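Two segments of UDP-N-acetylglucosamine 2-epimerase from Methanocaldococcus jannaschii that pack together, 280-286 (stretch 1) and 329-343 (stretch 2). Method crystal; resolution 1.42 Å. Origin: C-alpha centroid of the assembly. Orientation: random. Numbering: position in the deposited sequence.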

ATOM      1  N   ASN A 280       8.346  33.358  18.242  1.00 10.46           N
ATOM      2  CA  ASN A 280       7.912  34.674  18.691  1.00 12.05           C
ATOM      3  C   ASN A 280       6.422  34.969  18.515  1.00 14.90           C
ATOM      4  O   ASN A 280       5.958  36.054  18.839  1.00 13.99           O
ATOM      5  CB  ASN A 280       8.759  35.759  18.020  1.00 12.05           C
ATOM      6  CG  ASN A 280      10.190  35.757  18.511  1.00 12.88           C
ATOM      7  OD1 ASN A 280      10.477  36.267  19.594  1.00 18.90           O
ATOM      8  ND2 ASN A 280      11.096  35.180  17.729  1.00 14.09           N
ATOM      9  N   ALA A 281       5.673  33.994  18.020  1.00 10.97           N
ATOM     10  CA  ALA A 281       4.244  34.172  17.774  1.00 10.08           C
ATOM     11  C   ALA A 281       3.485  34.136  19.098  1.00 11.07           C
ATOM     12  O   ALA A 281       3.846  33.379  20.000  1.00 12.24           O
ATOM     13  CB  ALA A 281       3.744  33.072  16.851  1.00 12.86           C
ATOM     14  N   GLU A 282       2.435  34.945  19.222  1.00 10.04           N
ATOM     15  CA  GLU A 282       1.603  34.868  20.421  1.00 13.40           C
ATOM     16  C   GLU A 282       0.803  33.572  20.390  1.00 11.90           C
ATOM     17  O   GLU A 282       0.558  32.946  21.424  1.00 13.80           O
ATOM     18  CB  GLU A 282       0.671  36.072  20.539  1.00 15.28           C
ATOM     19  CG  GLU A 282      -0.166  36.058  21.819  1.00 18.74           C
ATOM     20  CD  GLU A 282      -0.992  37.312  22.003  1.00 24.12           C
ATOM     21  OE1 GLU A 282      -1.251  38.014  21.003  1.00 21.75           O
ATOM     22  OE2 GLU A 282      -1.389  37.592  23.154  1.00 26.06           O
ATOM     23  N   LEU A 283       0.403  33.169  19.193  1.00 12.23           N
ATOM     24  CA  LEU A 283      -0.181  31.849  19.023  1.00 14.26           C
ATOM     25  C   LEU A 283      -0.045  31.414  17.564  1.00  9.45           C
ATOM     26  O   LEU A 283       0.200  32.238  16.677  1.00 10.70           O
ATOM     27  CB  LEU A 283      -1.615  31.794  19.576  1.00 28.75           C
ATOM     28  CG  LEU A 283      -2.878  32.004  18.764  1.00 30.17           C
ATOM     29  CD1 LEU A 283      -3.258  30.691  18.161  1.00 31.98           C
ATOM     30  CD2 LEU A 283      -4.011  32.513  19.660  1.00 20.36           C
ATOM     31  N   ILE A 284      -0.102  30.104  17.341  1.00  9.60           N
ATOM     32  CA  ILE A 284       0.074  29.533  16.015  1.00 11.12           C
ATOM     33  C   ILE A 284      -1.237  28.887  15.544  1.00 12.13           C
ATOM     34  O   ILE A 284      -1.885  28.167  16.298  1.00 11.66           O
ATOM     35  CB  ILE A 284       1.238  28.512  16.023  1.00 10.09           C
ATOM     36  CG1 ILE A 284       2.575  29.240  16.206  1.00 12.36           C
ATOM     37  CG2 ILE A 284       1.226  27.680  14.751  1.00 13.01           C
ATOM     38  CD1 ILE A 284       3.734  28.340  16.624  1.00 11.22           C
ATOM     39  N   LEU A 285      -1.642  29.191  14.311  1.00  8.59           N
ATOM     40  CA  LEU A 285      -2.842  28.615  13.713  1.00 10.54           C
ATOM     41  C   LEU A 285      -2.397  27.813  12.513  1.00  9.10           C
ATOM     42  O   LEU A 285      -1.727  28.339  11.630  1.00 10.77           O
ATOM     43  CB  LEU A 285      -3.766  29.722  13.215  1.00 12.87           C
ATOM     44  CG  LEU A 285      -4.068  30.864  14.178  1.00 17.01           C
ATOM     45  CD1 LEU A 285      -4.665  32.061  13.435  1.00 17.89           C
ATOM     46  CD2 LEU A 285      -5.019  30.368  15.218  1.00 20.54           C
ATOM     47  N   THR A 286      -2.752  26.535  12.457  1.00  8.99           N
ATOM     48  CA  THR A 286      -2.187  25.708  11.405  1.00  7.47           C
ATOM     49  C   THR A 286      -3.011  24.475  11.086  1.00  8.45           C
ATOM     50  O   THR A 286      -3.828  24.019  11.897  1.00  8.52           O
ATOM     51  CB  THR A 286      -0.756  25.265  11.797  1.00  8.79           C
ATOM     52  OG1 THR A 286      -0.042  24.793  10.644  1.00  9.01           O
ATOM     53  CG2 THR A 286      -0.785  24.173  12.863  1.00  9.98           C
ATOM     54  N   LYS A 329     -15.833  27.731  17.046  1.00 16.43           N
ATOM     55  CA  LYS A 329     -14.823  26.959  17.762  1.00 15.16           C
ATOM     56  C   LYS A 329     -13.485  27.688  17.716  1.00 16.52           C
ATOM     57  O   LYS A 329     -12.738  27.690  18.693  1.00 15.88           O
ATOM     58  CB  LYS A 329     -14.666  25.559  17.169  1.00 17.06           C
ATOM     59  CG  LYS A 329     -15.769  24.567  17.545  1.00 20.30           C
ATOM     60  CD  LYS A 329     -15.391  23.158  17.099  1.00 24.20           C
ATOM     61  CE  LYS A 329     -16.424  22.120  17.523  1.00 34.69           C
ATOM     62  NZ  LYS A 329     -17.635  22.137  16.662  1.00 40.25           N
ATOM     63  N   LEU A 330     -13.192  28.311  16.578  1.00 16.04           N
ATOM     64  CA  LEU A 330     -11.944  29.055  16.431  1.00 14.64           C
ATOM     65  C   LEU A 330     -11.910  30.258  17.373  1.00 15.41           C
ATOM     66  O   LEU A 330     -10.909  30.508  18.043  1.00 16.69           O
ATOM     67  CB  LEU A 330     -11.759  29.494  14.980  1.00 14.90           C
ATOM     68  CG  LEU A 330     -10.578  30.416  14.691  1.00 13.93           C
ATOM     69  CD1 LEU A 330      -9.261  29.746  15.045  1.00 14.29           C
ATOM     70  CD2 LEU A 330     -10.602  30.810  13.220  1.00 17.72           C
ATOM     71  N   ILE A 331     -13.014  30.995  17.439  1.00 16.59           N
ATOM     72  CA  ILE A 331     -13.079  32.158  18.314  1.00 16.47           C
ATOM     73  C   ILE A 331     -12.873  31.774  19.780  1.00 14.12           C
ATOM     74  O   ILE A 331     -12.084  32.407  20.487  1.00 16.21           O
ATOM     75  CB  ILE A 331     -14.407  32.932  18.136  1.00 22.59           C
ATOM     76  CG1 ILE A 331     -14.481  33.534  16.732  1.00 24.18           C
ATOM     77  CG2 ILE A 331     -14.543  34.024  19.188  1.00 24.55           C
ATOM     78  CD1 ILE A 331     -13.287  34.408  16.372  1.00 31.42           C
ATOM     79  N   LYS A 332     -13.564  30.730  20.226  1.00 16.35           N
ATOM     80  CA  LYS A 332     -13.441  30.281  21.610  1.00 16.91           C
ATOM     81  C   LYS A 332     -12.030  29.778  21.901  1.00 13.74           C
ATOM     82  O   LYS A 332     -11.465  30.064  22.959  1.00 17.11           O
ATOM     83  CB  LYS A 332     -14.453  29.181  21.922  1.00 22.07           C
ATOM     84  CG  LYS A 332     -14.318  28.597  23.327  1.00 29.70           C
ATOM     85  CD  LYS A 332     -14.581  29.649  24.403  1.00 37.92           C
ATOM     86  CE  LYS A 332     -14.592  29.028  25.793  1.00 39.06           C
ATOM     87  NZ  LYS A 332     -15.143  29.962  26.815  1.00 39.98           N
ATOM     88  N   ALA A 333     -11.464  29.036  20.953  1.00 15.36           N
ATOM     89  CA  ALA A 333     -10.106  28.519  21.103  1.00 13.74           C
ATOM     90  C   ALA A 333      -9.056  29.622  21.251  1.00 14.12           C
ATOM     91  O   ALA A 333      -8.097  29.470  22.012  1.00 16.29           O
ATOM     92  CB  ALA A 333      -9.759  27.617  19.939  1.00 14.17           C
ATOM     93  N   VAL A 334      -9.220  30.720  20.520  1.00 14.01           N
ATOM     94  CA  VAL A 334      -8.289  31.834  20.638  1.00 14.33           C
ATOM     95  C   VAL A 334      -8.323  32.399  22.054  1.00 17.39           C
ATOM     96  O   VAL A 334      -7.280  32.655  22.652  1.00 19.72           O
ATOM     97  CB  VAL A 334      -8.566  32.929  19.587  1.00 16.76           C
ATOM     98  CG1 VAL A 334      -7.747  34.169  19.875  1.00 17.85           C
ATOM     99  CG2 VAL A 334      -8.257  32.412  18.188  1.00 17.75           C
ATOM    100  N   GLU A 335      -9.526  32.571  22.600  1.00 18.15           N
ATOM    101  CA  GLU A 335      -9.661  33.049  23.972  1.00 25.25           C
ATOM    102  C   GLU A 335      -8.973  32.112  24.965  1.00 21.00           C
ATOM    103  O   GLU A 335      -8.220  32.558  25.829  1.00 24.02           O
ATOM    104  CB  GLU A 335     -11.134  33.213  24.344  1.00 27.38           C
ATOM    105  CG  GLU A 335     -11.353  33.866  25.696  1.00 34.39           C
ATOM    106  CD  GLU A 335     -12.820  34.076  26.003  1.00 44.42           C
ATOM    107  OE1 GLU A 335     -13.199  35.212  26.360  1.00 51.60           O
ATOM    108  OE2 GLU A 335     -13.593  33.102  25.891  1.00 43.84           O
ATOM    109  N   ILE A 336      -9.229  30.815  24.827  1.00 17.89           N
ATOM    110  CA  ILE A 336      -8.639  29.810  25.704  1.00 20.00           C
ATOM    111  C   ILE A 336      -7.118  29.849  25.610  1.00 22.91           C
ATOM    112  O   ILE A 336      -6.424  29.894  26.627  1.00 25.28           O
ATOM    113  CB  ILE A 336      -9.143  28.398  25.340  1.00 18.11           C
ATOM    114  CG1 ILE A 336     -10.655  28.294  25.588  1.00 19.30           C
ATOM    115  CG2 ILE A 336      -8.387  27.326  26.121  1.00 23.77           C
ATOM    116  CD1 ILE A 336     -11.286  27.034  25.030  1.00 20.72           C
HETATM  117  N   MSE A 337      -6.602  29.854  24.387  1.00 18.78           N
HETATM  118  CA  MSE A 337      -5.157  29.773  24.186  1.00 18.60           C
HETATM  119  C   MSE A 337      -4.417  31.070  24.525  1.00 21.84           C
HETATM  120  O   MSE A 337      -3.254  31.035  24.919  1.00 29.67           O
HETATM  121  CB  MSE A 337      -4.851  29.312  22.763  1.00 17.37           C
HETATM  122  CG  MSE A 337      -5.250  27.870  22.503  1.00 15.43           C
HETATM  123 SE   MSE A 337      -4.600  26.691  23.921  1.00 28.40          SE
HETATM  124  CE  MSE A 337      -3.919  25.256  22.818  1.00 20.84           C
ATOM    125  N   LEU A 338      -5.094  32.206  24.382  1.00 19.99           N
ATOM    126  CA  LEU A 338      -4.532  33.503  24.764  1.00 19.72           C
ATOM    127  C   LEU A 338      -4.245  33.569  26.266  1.00 25.93           C
ATOM    128  O   LEU A 338      -3.343  34.286  26.706  1.00 32.61           O
ATOM    129  CB  LEU A 338      -5.506  34.621  24.384  1.00 27.49           C
ATOM    130  CG  LEU A 338      -5.106  35.683  23.360  1.00 33.99           C
ATOM    131  CD1 LEU A 338      -3.957  35.228  22.476  1.00 33.90           C
ATOM    132  CD2 LEU A 338      -6.315  36.067  22.521  1.00 37.29           C
ATOM    133  N   ASN A 339      -5.018  32.816  27.045  1.00 31.34           N
ATOM    134  CA  ASN A 339      -4.891  32.812  28.501  1.00 32.22           C
ATOM    135  C   ASN A 339      -4.204  31.560  29.038  1.00 35.57           C
ATOM    136  O   ASN A 339      -4.036  31.396  30.249  1.00 37.49           O
ATOM    137  CB  ASN A 339      -6.268  32.972  29.145  1.00 33.86           C
ATOM    138  CG  ASN A 339      -6.867  34.345  28.903  1.00 44.01           C
ATOM    139  OD1 ASN A 339      -6.635  35.278  29.673  1.00 50.30           O
ATOM    140  ND2 ASN A 339      -7.640  34.478  27.829  1.00 41.88           N
ATOM    141  N   LYS A 340      -3.806  30.682  28.124  1.00 31.64           N
ATOM    142  CA  LYS A 340      -3.167  29.420  28.470  1.00 29.41           C
ATOM    143  C   LYS A 340      -1.739  29.630  28.977  1.00 28.56           C
ATOM    144  O   LYS A 340      -0.937  30.301  28.327  1.00 30.72           O
ATOM    145  CB  LYS A 340      -3.164  28.515  27.235  1.00 27.82           C
ATOM    146  CG  LYS A 340      -2.348  27.244  27.362  1.00 29.19           C
ATOM    147  CD  LYS A 340      -3.052  26.214  28.223  1.00 28.57           C
ATOM    148  CE  LYS A 340      -2.239  24.935  28.290  1.00 32.67           C
ATOM    149  NZ  LYS A 340      -2.772  23.981  29.297  1.00 36.84           N
ATOM    150  N   LYS A 341      -1.423  29.072  30.142  1.00 27.51           N
ATOM    151  CA  LYS A 341      -0.050  29.095  30.638  1.00 27.23           C
ATOM    152  C   LYS A 341       0.819  28.242  29.723  1.00 22.70           C
ATOM    153  O   LYS A 341       0.470  27.099  29.418  1.00 24.32           O
ATOM    154  CB  LYS A 341       0.029  28.546  32.061  1.00 29.93           C
ATOM    155  CG  LYS A 341      -0.688  29.371  33.112  1.00 38.51           C
ATOM    156  CD  LYS A 341      -0.671  28.636  34.446  1.00 40.49           C
ATOM    157  CE  LYS A 341      -0.171  29.530  35.561  1.00 42.90           C
ATOM    158  NZ  LYS A 341       1.098  30.201  35.175  1.00 44.14           N
ATOM    159  N   ARG A 342       1.956  28.784  29.298  1.00 21.55           N
ATOM    160  CA  ARG A 342       2.798  28.089  28.330  1.00 20.96           C
ATOM    161  C   ARG A 342       3.716  27.091  29.006  1.00 19.91           C
ATOM    162  O   ARG A 342       4.932  27.083  28.802  1.00 31.23           O
ATOM    163  CB  ARG A 342       3.548  29.094  27.464  1.00 25.34           C
ATOM    164  CG  ARG A 342       2.555  30.032  26.820  1.00 27.40           C
ATOM    165  CD  ARG A 342       3.154  31.088  25.932  1.00 32.80           C
ATOM    166  NE  ARG A 342       2.075  31.928  25.424  1.00 38.30           N
ATOM    167  CZ  ARG A 342       2.107  32.582  24.270  1.00 35.73           C
ATOM    168  NH1 ARG A 342       3.172  32.497  23.487  1.00 33.67           N
ATOM    169  NH2 ARG A 342       1.063  33.313  23.898  1.00 36.56           N
ATOM    170  N   ASN A 343       3.105  26.258  29.837  1.00 22.81           N
ATOM    171  CA  ASN A 343       3.778  25.116  30.408  1.00 26.66           C
ATOM    172  C   ASN A 343       3.002  23.860  30.048  1.00 28.44           C
ATOM    173  O   ASN A 343       1.776  23.806  30.161  1.00 30.06           O
ATOM    174  CB  ASN A 343       3.997  25.279  31.925  1.00 31.36           C
ATOM    175  CG  ASN A 343       2.806  24.832  32.759  1.00 38.51           C
ATOM    176  OD1 ASN A 343       1.651  25.069  32.409  1.00 49.22           O
ATOM    177  ND2 ASN A 343       3.091  24.188  33.885  1.00 43.49           N
TER

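The helix of stretch 2 runs roughly antiparallel to the strand of stretch 1, at 149° between their N-to-C directions, and the 10.0 Å between their axes is a gap that branched aliphatic side chains can fill.

The first contact comes from Leu 330. Its CA-to-CB bond points sideways, but the side chain reaches inward and brings CD1 to 4.3 Å from CD2 of Leu 285. Leucine suits this buried place because its length compensates for the oblique start. Ala 333, one turn on, points toward the strand, yet CB of Ala 333 stays 7.2 Å from CD2 of Leu 285 and makes no contact. Val 334 does reach: its CG1 lies 4.1 Å from CD2 of Leu 283, and a short, wholly apolar side chain suits this buried position, where one of its methyls already reaches the leucine.

Leu 338 follows one turn later, and its N bonds back to the O of Val 334 at 2.8 Å, so regular helical spacing presents both residues to Leu 283. Its CA-to-CB bond points sideways, but leucine's longer side chain brings its end nearer, so that CD1 of Leu 338 sits 3.9 Å from CD2 of Leu 283, the same methyl that meets Val 334. That CD1 also lies 3.6 Å from OE2 of Glu 282, whose extended side chain (chi1 and chi2 both t) brings its end closer to the helix.

Beyond the helix, Arg 342 closes the contact. Its CA-to-CB bond points toward stretch 1, and a long side chain, with chi2 and chi3 both t, carries the guanidinium to the backbone. NH2 donates to the O of Glu 282 at 2.6 Å, but the N-H...O angle of 120° makes this short hydrogen bond weak. NH1 lies 3.7 Å from the O of Ala 281, which sits at the guanidinium edge. Arginine suits this place by combining reach with several N-H groups that can face backbone carbonyls.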